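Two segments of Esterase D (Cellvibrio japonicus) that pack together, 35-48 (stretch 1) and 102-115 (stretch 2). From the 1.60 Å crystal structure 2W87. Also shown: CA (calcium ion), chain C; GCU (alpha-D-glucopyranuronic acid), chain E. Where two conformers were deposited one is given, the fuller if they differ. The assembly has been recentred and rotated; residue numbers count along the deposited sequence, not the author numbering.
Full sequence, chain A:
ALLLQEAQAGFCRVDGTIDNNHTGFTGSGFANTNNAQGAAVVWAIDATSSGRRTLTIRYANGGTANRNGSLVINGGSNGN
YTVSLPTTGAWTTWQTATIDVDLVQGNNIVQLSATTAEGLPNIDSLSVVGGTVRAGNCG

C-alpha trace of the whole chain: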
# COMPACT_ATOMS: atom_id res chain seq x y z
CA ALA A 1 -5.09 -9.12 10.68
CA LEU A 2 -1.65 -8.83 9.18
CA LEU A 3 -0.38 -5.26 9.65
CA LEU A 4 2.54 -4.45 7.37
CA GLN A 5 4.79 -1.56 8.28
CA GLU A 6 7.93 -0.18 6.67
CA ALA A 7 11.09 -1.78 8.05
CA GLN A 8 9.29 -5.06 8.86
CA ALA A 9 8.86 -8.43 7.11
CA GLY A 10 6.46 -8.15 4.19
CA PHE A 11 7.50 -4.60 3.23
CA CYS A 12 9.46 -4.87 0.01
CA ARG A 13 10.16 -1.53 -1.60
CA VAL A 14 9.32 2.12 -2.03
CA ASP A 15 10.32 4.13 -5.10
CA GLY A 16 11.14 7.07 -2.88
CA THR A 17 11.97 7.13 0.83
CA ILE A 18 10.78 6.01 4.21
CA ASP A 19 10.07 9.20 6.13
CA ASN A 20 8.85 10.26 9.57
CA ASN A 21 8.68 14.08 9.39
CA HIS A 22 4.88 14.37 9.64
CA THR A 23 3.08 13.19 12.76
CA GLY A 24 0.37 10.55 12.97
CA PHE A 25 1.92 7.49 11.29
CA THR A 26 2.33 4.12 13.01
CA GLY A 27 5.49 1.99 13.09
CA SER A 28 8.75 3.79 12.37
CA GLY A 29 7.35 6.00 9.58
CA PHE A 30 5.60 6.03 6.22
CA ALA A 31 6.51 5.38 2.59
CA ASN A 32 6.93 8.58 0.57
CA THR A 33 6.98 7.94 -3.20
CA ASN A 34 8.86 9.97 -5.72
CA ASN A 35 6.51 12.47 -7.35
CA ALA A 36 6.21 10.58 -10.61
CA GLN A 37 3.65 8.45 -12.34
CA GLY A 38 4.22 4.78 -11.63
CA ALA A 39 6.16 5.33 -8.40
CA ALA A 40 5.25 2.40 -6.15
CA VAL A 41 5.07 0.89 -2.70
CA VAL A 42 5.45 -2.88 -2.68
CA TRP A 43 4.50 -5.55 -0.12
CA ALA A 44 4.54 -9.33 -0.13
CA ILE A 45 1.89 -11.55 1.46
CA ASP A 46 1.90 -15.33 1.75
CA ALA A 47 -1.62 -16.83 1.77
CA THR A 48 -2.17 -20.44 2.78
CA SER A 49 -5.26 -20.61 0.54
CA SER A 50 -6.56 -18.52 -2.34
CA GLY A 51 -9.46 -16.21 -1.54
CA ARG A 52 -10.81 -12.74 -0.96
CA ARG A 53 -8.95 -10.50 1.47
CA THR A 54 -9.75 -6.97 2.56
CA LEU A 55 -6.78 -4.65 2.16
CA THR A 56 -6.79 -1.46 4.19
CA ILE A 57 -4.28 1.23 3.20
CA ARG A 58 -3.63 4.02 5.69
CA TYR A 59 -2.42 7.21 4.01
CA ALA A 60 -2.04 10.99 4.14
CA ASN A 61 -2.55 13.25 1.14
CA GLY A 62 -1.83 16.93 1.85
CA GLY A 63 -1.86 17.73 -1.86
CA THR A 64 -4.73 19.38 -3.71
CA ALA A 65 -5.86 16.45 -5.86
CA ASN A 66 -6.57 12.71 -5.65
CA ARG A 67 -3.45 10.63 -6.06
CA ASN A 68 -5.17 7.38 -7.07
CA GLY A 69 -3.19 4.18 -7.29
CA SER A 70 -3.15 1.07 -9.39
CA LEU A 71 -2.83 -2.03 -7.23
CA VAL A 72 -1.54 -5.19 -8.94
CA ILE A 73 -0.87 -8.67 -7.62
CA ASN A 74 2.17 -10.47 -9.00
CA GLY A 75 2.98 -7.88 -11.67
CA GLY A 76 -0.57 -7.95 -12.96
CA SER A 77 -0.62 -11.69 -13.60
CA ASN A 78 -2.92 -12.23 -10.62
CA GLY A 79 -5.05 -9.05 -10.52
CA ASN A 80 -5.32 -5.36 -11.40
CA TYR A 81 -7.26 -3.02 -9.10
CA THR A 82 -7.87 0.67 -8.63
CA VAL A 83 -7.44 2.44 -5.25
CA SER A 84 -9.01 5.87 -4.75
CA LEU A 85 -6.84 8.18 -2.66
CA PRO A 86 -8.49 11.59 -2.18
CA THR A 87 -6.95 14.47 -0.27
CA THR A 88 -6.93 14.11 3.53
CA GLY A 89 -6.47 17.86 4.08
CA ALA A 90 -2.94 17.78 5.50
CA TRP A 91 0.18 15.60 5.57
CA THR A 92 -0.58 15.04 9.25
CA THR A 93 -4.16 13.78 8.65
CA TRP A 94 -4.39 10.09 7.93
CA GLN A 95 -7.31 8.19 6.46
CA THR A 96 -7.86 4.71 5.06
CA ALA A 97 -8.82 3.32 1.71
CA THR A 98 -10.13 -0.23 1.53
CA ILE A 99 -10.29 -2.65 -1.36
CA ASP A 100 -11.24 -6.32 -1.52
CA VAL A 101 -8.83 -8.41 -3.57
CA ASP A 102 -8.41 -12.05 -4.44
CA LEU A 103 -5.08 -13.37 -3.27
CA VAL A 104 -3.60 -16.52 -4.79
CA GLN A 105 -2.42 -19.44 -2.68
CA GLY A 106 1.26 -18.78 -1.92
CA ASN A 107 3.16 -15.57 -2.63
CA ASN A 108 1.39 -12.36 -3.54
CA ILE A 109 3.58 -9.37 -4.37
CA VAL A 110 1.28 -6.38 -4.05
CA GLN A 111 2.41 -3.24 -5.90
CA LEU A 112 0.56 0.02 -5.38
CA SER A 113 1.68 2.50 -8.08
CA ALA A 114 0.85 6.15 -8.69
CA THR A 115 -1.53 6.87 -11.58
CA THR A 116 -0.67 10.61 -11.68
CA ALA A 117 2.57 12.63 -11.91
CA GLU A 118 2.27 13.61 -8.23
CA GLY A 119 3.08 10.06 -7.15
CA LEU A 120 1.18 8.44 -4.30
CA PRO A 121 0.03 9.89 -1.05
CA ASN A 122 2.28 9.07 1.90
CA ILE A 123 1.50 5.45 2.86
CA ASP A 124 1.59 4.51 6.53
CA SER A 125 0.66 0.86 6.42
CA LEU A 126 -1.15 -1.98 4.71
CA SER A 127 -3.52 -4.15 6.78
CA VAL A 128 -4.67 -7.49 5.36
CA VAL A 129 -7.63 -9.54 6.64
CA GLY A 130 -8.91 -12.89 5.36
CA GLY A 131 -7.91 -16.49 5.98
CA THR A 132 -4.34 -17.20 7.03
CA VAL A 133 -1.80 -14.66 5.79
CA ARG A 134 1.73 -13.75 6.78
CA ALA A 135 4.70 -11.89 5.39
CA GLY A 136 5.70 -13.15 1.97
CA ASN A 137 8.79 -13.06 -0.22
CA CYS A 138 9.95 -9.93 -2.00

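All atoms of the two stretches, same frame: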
# COMPACT_ATOMS: atom_id res chain seq x y z
N ASN A 35 7.63 11.83 -6.69
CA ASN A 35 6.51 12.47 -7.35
C ASN A 35 6.59 12.23 -8.85
O ASN A 35 7.03 13.10 -9.62
CB ASN A 35 6.48 13.95 -6.97
CG ASN A 35 6.61 14.16 -5.46
OD1 ASN A 35 6.12 13.34 -4.66
ND2 ASN A 35 7.32 15.20 -5.06
N ALA A 36 6.18 11.04 -9.25
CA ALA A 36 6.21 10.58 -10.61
C ALA A 36 5.15 9.52 -10.81
O ALA A 36 4.89 8.70 -9.93
CB ALA A 36 7.57 10.00 -10.93
N GLN A 37 4.59 9.48 -12.01
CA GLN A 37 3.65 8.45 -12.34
C GLN A 37 4.37 7.11 -12.28
O GLN A 37 5.54 6.99 -12.66
CB GLN A 37 3.10 8.71 -13.74
CG GLN A 37 1.97 7.83 -14.12
CD GLN A 37 1.60 8.10 -15.55
OE1 GLN A 37 1.17 9.21 -15.88
NE2 GLN A 37 1.83 7.14 -16.41
N GLY A 38 3.68 6.12 -11.74
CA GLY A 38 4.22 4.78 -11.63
C GLY A 38 5.02 4.51 -10.37
O GLY A 38 5.29 3.35 -10.05
N ALA A 39 5.42 5.56 -9.65
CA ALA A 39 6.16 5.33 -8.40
C ALA A 39 5.32 4.47 -7.45
O ALA A 39 4.14 4.72 -7.25
CB ALA A 39 6.56 6.66 -7.77
N ALA A 40 5.96 3.45 -6.87
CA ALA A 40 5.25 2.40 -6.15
C ALA A 40 5.69 2.16 -4.71
O ALA A 40 6.81 2.55 -4.28
CB ALA A 40 5.28 1.10 -6.94
N VAL A 41 4.77 1.53 -3.97
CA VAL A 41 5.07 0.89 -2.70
C VAL A 41 4.74 -0.56 -2.92
O VAL A 41 3.70 -0.88 -3.53
CB VAL A 41 4.26 1.48 -1.51
CG1 VAL A 41 4.71 0.81 -0.18
CG2 VAL A 41 4.47 2.99 -1.45
N VAL A 42 5.60 -1.44 -2.43
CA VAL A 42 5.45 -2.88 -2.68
C VAL A 42 5.54 -3.69 -1.38
O VAL A 42 6.44 -3.47 -0.55
CB VAL A 42 6.49 -3.42 -3.70
CG1 VAL A 42 6.23 -4.89 -4.04
CG2 VAL A 42 6.52 -2.58 -4.97
N TRP A 43 4.57 -4.60 -1.22
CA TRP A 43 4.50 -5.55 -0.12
C TRP A 43 4.43 -6.95 -0.66
O TRP A 43 4.12 -7.18 -1.83
CB TRP A 43 3.25 -5.33 0.74
CG TRP A 43 3.08 -3.95 1.28
CD1 TRP A 43 3.53 -3.49 2.45
CD2 TRP A 43 2.37 -2.87 0.66
NE1 TRP A 43 3.17 -2.17 2.62
CE2 TRP A 43 2.44 -1.77 1.53
CE3 TRP A 43 1.67 -2.74 -0.55
CZ2 TRP A 43 1.85 -0.56 1.24
CZ3 TRP A 43 1.07 -1.53 -0.82
CH2 TRP A 43 1.17 -0.45 0.05
N ALA A 44 4.64 -7.91 0.23
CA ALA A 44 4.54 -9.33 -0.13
C ALA A 44 3.77 -10.06 0.95
O ALA A 44 4.10 -9.96 2.13
CB ALA A 44 5.90 -9.95 -0.29
N ILE A 45 2.76 -10.82 0.53
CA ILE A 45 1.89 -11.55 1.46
C ILE A 45 1.84 -13.01 1.04
O ILE A 45 1.61 -13.30 -0.12
CB ILE A 45 0.45 -11.00 1.37
CG1 ILE A 45 0.41 -9.49 1.65
CG2 ILE A 45 -0.43 -11.73 2.33
CD1 ILE A 45 -0.79 -8.81 0.94
N ASP A 46 2.06 -13.92 2.00
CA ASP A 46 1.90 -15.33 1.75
C ASP A 46 0.52 -15.73 2.26
O ASP A 46 0.19 -15.41 3.40
CB ASP A 46 2.98 -16.15 2.45
CG ASP A 46 2.84 -17.64 2.16
OD1 ASP A 46 3.46 -18.10 1.16
OD2 ASP A 46 2.08 -18.32 2.88
N ALA A 47 -0.26 -16.39 1.42
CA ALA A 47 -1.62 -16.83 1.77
C ALA A 47 -1.67 -18.34 1.72
O ALA A 47 -1.24 -18.94 0.76
CB ALA A 47 -2.64 -16.23 0.78
N THR A 48 -2.19 -18.98 2.77
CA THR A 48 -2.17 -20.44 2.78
C THR A 48 -3.20 -21.00 1.81
O THR A 48 -3.05 -22.11 1.33
CB THR A 48 -2.42 -21.02 4.19
OG1 THR A 48 -3.72 -20.64 4.61
CG2 THR A 48 -1.38 -20.53 5.19
N ASP A 102 -8.53 -10.61 -4.49
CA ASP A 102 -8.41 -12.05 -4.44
C ASP A 102 -6.93 -12.39 -4.47
O ASP A 102 -6.25 -12.17 -5.48
CB ASP A 102 -9.14 -12.69 -5.61
CG ASP A 102 -10.61 -12.93 -5.30
OD1 ASP A 102 -10.90 -13.82 -4.47
OD2 ASP A 102 -11.47 -12.22 -5.86
N LEU A 103 -6.45 -12.90 -3.35
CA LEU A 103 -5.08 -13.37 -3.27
C LEU A 103 -5.00 -14.81 -3.76
O LEU A 103 -5.95 -15.59 -3.62
CB LEU A 103 -4.54 -13.28 -1.84
CG LEU A 103 -4.42 -11.91 -1.16
CD1 LEU A 103 -3.61 -12.03 0.13
CD2 LEU A 103 -3.81 -10.87 -2.04
N VAL A 104 -3.87 -15.15 -4.37
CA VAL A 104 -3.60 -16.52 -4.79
C VAL A 104 -2.95 -17.29 -3.64
O VAL A 104 -2.30 -16.71 -2.76
CB VAL A 104 -2.69 -16.60 -6.04
CG1 VAL A 104 -3.31 -15.82 -7.20
CG2 VAL A 104 -1.30 -16.08 -5.73
N GLN A 105 -3.12 -18.61 -3.64
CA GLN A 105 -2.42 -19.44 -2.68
C GLN A 105 -0.92 -19.22 -2.89
O GLN A 105 -0.44 -19.18 -4.03
CB GLN A 105 -2.76 -20.91 -2.92
CG GLN A 105 -2.27 -21.82 -1.86
CD GLN A 105 -2.51 -23.29 -2.22
OE1 GLN A 105 -2.35 -23.70 -3.38
NE2 GLN A 105 -2.85 -24.07 -1.23
N GLY A 106 -0.17 -19.04 -1.80
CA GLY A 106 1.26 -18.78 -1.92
C GLY A 106 1.61 -17.31 -1.92
O GLY A 106 0.98 -16.53 -1.24
N ASN A 107 2.61 -16.92 -2.71
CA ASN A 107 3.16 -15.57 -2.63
C ASN A 107 2.37 -14.61 -3.46
O ASN A 107 2.02 -14.92 -4.60
CB ASN A 107 4.60 -15.55 -3.12
CG ASN A 107 5.41 -14.45 -2.49
OD1 ASN A 107 5.42 -14.32 -1.26
ND2 ASN A 107 6.10 -13.65 -3.31
N ASN A 108 2.09 -13.44 -2.87
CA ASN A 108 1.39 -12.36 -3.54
C ASN A 108 2.19 -11.09 -3.33
O ASN A 108 2.23 -10.56 -2.21
CB ASN A 108 0.02 -12.16 -2.88
CG ASN A 108 -0.90 -13.33 -3.09
OD1 ASN A 108 -1.76 -13.29 -3.99
ND2 ASN A 108 -0.78 -14.36 -2.23
N ILE A 109 2.87 -10.63 -4.39
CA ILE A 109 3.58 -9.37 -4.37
C ILE A 109 2.57 -8.30 -4.80
O ILE A 109 2.04 -8.33 -5.90
CB ILE A 109 4.85 -9.39 -5.27
CG1 ILE A 109 5.83 -10.45 -4.74
CG2 ILE A 109 5.53 -8.05 -5.28
CD1 ILE A 109 7.02 -10.71 -5.66
N VAL A 110 2.27 -7.42 -3.87
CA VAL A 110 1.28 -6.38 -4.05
C VAL A 110 1.99 -5.05 -4.32
O VAL A 110 2.72 -4.55 -3.48
CB VAL A 110 0.41 -6.28 -2.80
CG1 VAL A 110 -0.58 -5.12 -2.94
CG2 VAL A 110 -0.31 -7.61 -2.55
N GLN A 111 1.80 -4.50 -5.52
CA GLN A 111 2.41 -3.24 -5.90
C GLN A 111 1.34 -2.18 -6.08
O GLN A 111 0.46 -2.31 -6.94
CB GLN A 111 3.24 -3.40 -7.19
CG GLN A 111 3.83 -2.11 -7.71
CD GLN A 111 4.95 -2.29 -8.75
OE1 GLN A 111 5.59 -3.34 -8.82
NE2 GLN A 111 5.19 -1.25 -9.55
N LEU A 112 1.42 -1.13 -5.26
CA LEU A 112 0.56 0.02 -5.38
C LEU A 112 1.37 1.13 -6.07
O LEU A 112 2.37 1.58 -5.54
CB LEU A 112 0.08 0.45 -4.01
CG LEU A 112 -0.74 1.74 -3.94
CD1 LEU A 112 -2.09 1.49 -4.57
CD2 LEU A 112 -0.86 2.26 -2.49
N SER A 113 0.94 1.55 -7.26
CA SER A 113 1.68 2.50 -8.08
C SER A 113 0.85 3.74 -8.38
O SER A 113 -0.36 3.64 -8.62
CB SER A 113 2.12 1.85 -9.41
OG SER A 113 2.78 0.61 -9.22
N ALA A 114 1.50 4.89 -8.39
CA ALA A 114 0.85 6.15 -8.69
C ALA A 114 0.29 6.19 -10.10
O ALA A 114 0.97 5.81 -11.04
CB ALA A 114 1.85 7.24 -8.53
N THR A 115 -0.95 6.66 -10.25
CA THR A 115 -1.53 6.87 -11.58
C THR A 115 -1.30 8.28 -12.13
O THR A 115 -1.54 8.51 -13.31
CB THR A 115 -3.06 6.69 -11.58
OG1 THR A 115 -3.65 7.62 -10.69
CG2 THR A 115 -3.45 5.32 -11.15
CA CA C . 5.88 12.04 -2.41
C1 GCU E . 5.86 17.32 0.67
C2 GCU E . 5.58 16.44 1.89
C3 GCU E . 5.95 15.00 1.56
C4 GCU E . 5.07 14.54 0.41
C5 GCU E . 5.30 15.49 -0.77
C6 GCU E . 4.42 15.15 -1.97
O1 GCU E . 7.25 17.18 0.38
O2 GCU E . 6.38 16.88 2.98
O3 GCU E . 5.75 14.14 2.69
O4 GCU E . 5.40 13.19 -0.01
O5 GCU E . 4.99 16.83 -0.39
O6A GCU E . 4.41 13.97 -2.32
O6B GCU E . 3.77 16.07 -2.53
O HOH W 1 5.60 -16.70 0.34
O HOH W 2 7.93 13.34 -2.55
O HOH W 3 4.23 10.55 -1.32
O HOH W 4 4.20 11.31 -4.06

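Strands 40-47 and 106-114 lie side by side as antiparallel neighbours in a sheet, and most of what joins them is backbone. The hydrogen-bonded pairs each close a two-bond ring. Val41 N donates to Leu112 O and Leu112 N to Val41 O, both at 2.9 Å; Trp43 N reaches Val110 O at 2.9 Å and Val110 N returns to Trp43 O at 2.8 Å; Ile45 N to Asn108 O and Asn108 N to Ile45 O are both 2.8 Å; Ala47 N to Gly106 O is 2.9 Å and Gly106 N to Ala47 O 2.8 Å. In the intervening pairs the CA atoms face across instead, and their hydrogens make secondary contacts with carbonyls already engaged, as where Ala40 CA lies 3.1 Å from Leu112 O and Val42 CA 3.3 Å from Val110 O.

The ladder extends past the start of the first strand. Ala114 N donates to Ala39 O (2.9 Å) and Gly38 N to Ala114 O (2.8 Å). These two bonds are served by a type II turn from Ala36 to Ala39, closed by Ala39 N to Ala36 O at 3.2 Å. Gly38 has a positive phi, and a CB there would jam against the preceding carbonyl oxygen, so glycine fits. Gly106, at phi 94° and psi -143°, meets the same restriction. At this other end Gln105 extends its side chain, with chi1 and chi2 both t, so that NE2 donates to Thr48 O at 3.2 Å, satisfying a carbonyl beyond the strand.

Asn108 is a buried polar residue whose amide is well used. Its OD1 accepts from Val104 N (2.8 Å) and its ND2 donates to Val104 O (2.8 Å), bracing the loop before the strand; a weak bond from ND2 to Ile45 O (3.4 Å) adds a link across the strands. An asparagine side chain suits this place because it offers a donor and an acceptor together.

The rest of that face is mainly apolar. Ile45 places CD1 3.7 Å from Val110 CG2 and CG2 3.9 Å from Leu103 CD1. Trp43 sets CE3 4.1 Å from Val110 CG1, while Leu112 CB approaches the edge of its ring, 3.9 Å from CZ3. Ala47 places CB 3.6 Å from Val104 O and 4.4 Å from Leu103 CD1. Branched and aromatic side chains fill this buried side, and the two stretches together bury 1012 Å².

The opposite face is more mixed. Val42 CG1 packs 3.5 Å from Ile109 CG2, and the small Ala40 leaves its CB 3.4 Å from Ser113 OG, which accepts from Gln111 NE2 at 3.1 Å. Farther along, Asp46 and Asn107 are partly exposed and share a water, which donates to Asp46 OD1 (2.7 Å) and Asn107 OD1 (2.9 Å). Beyond the paired region a calcium ion is held in part by O4 and O6A of the glucuronic acid and by three waters.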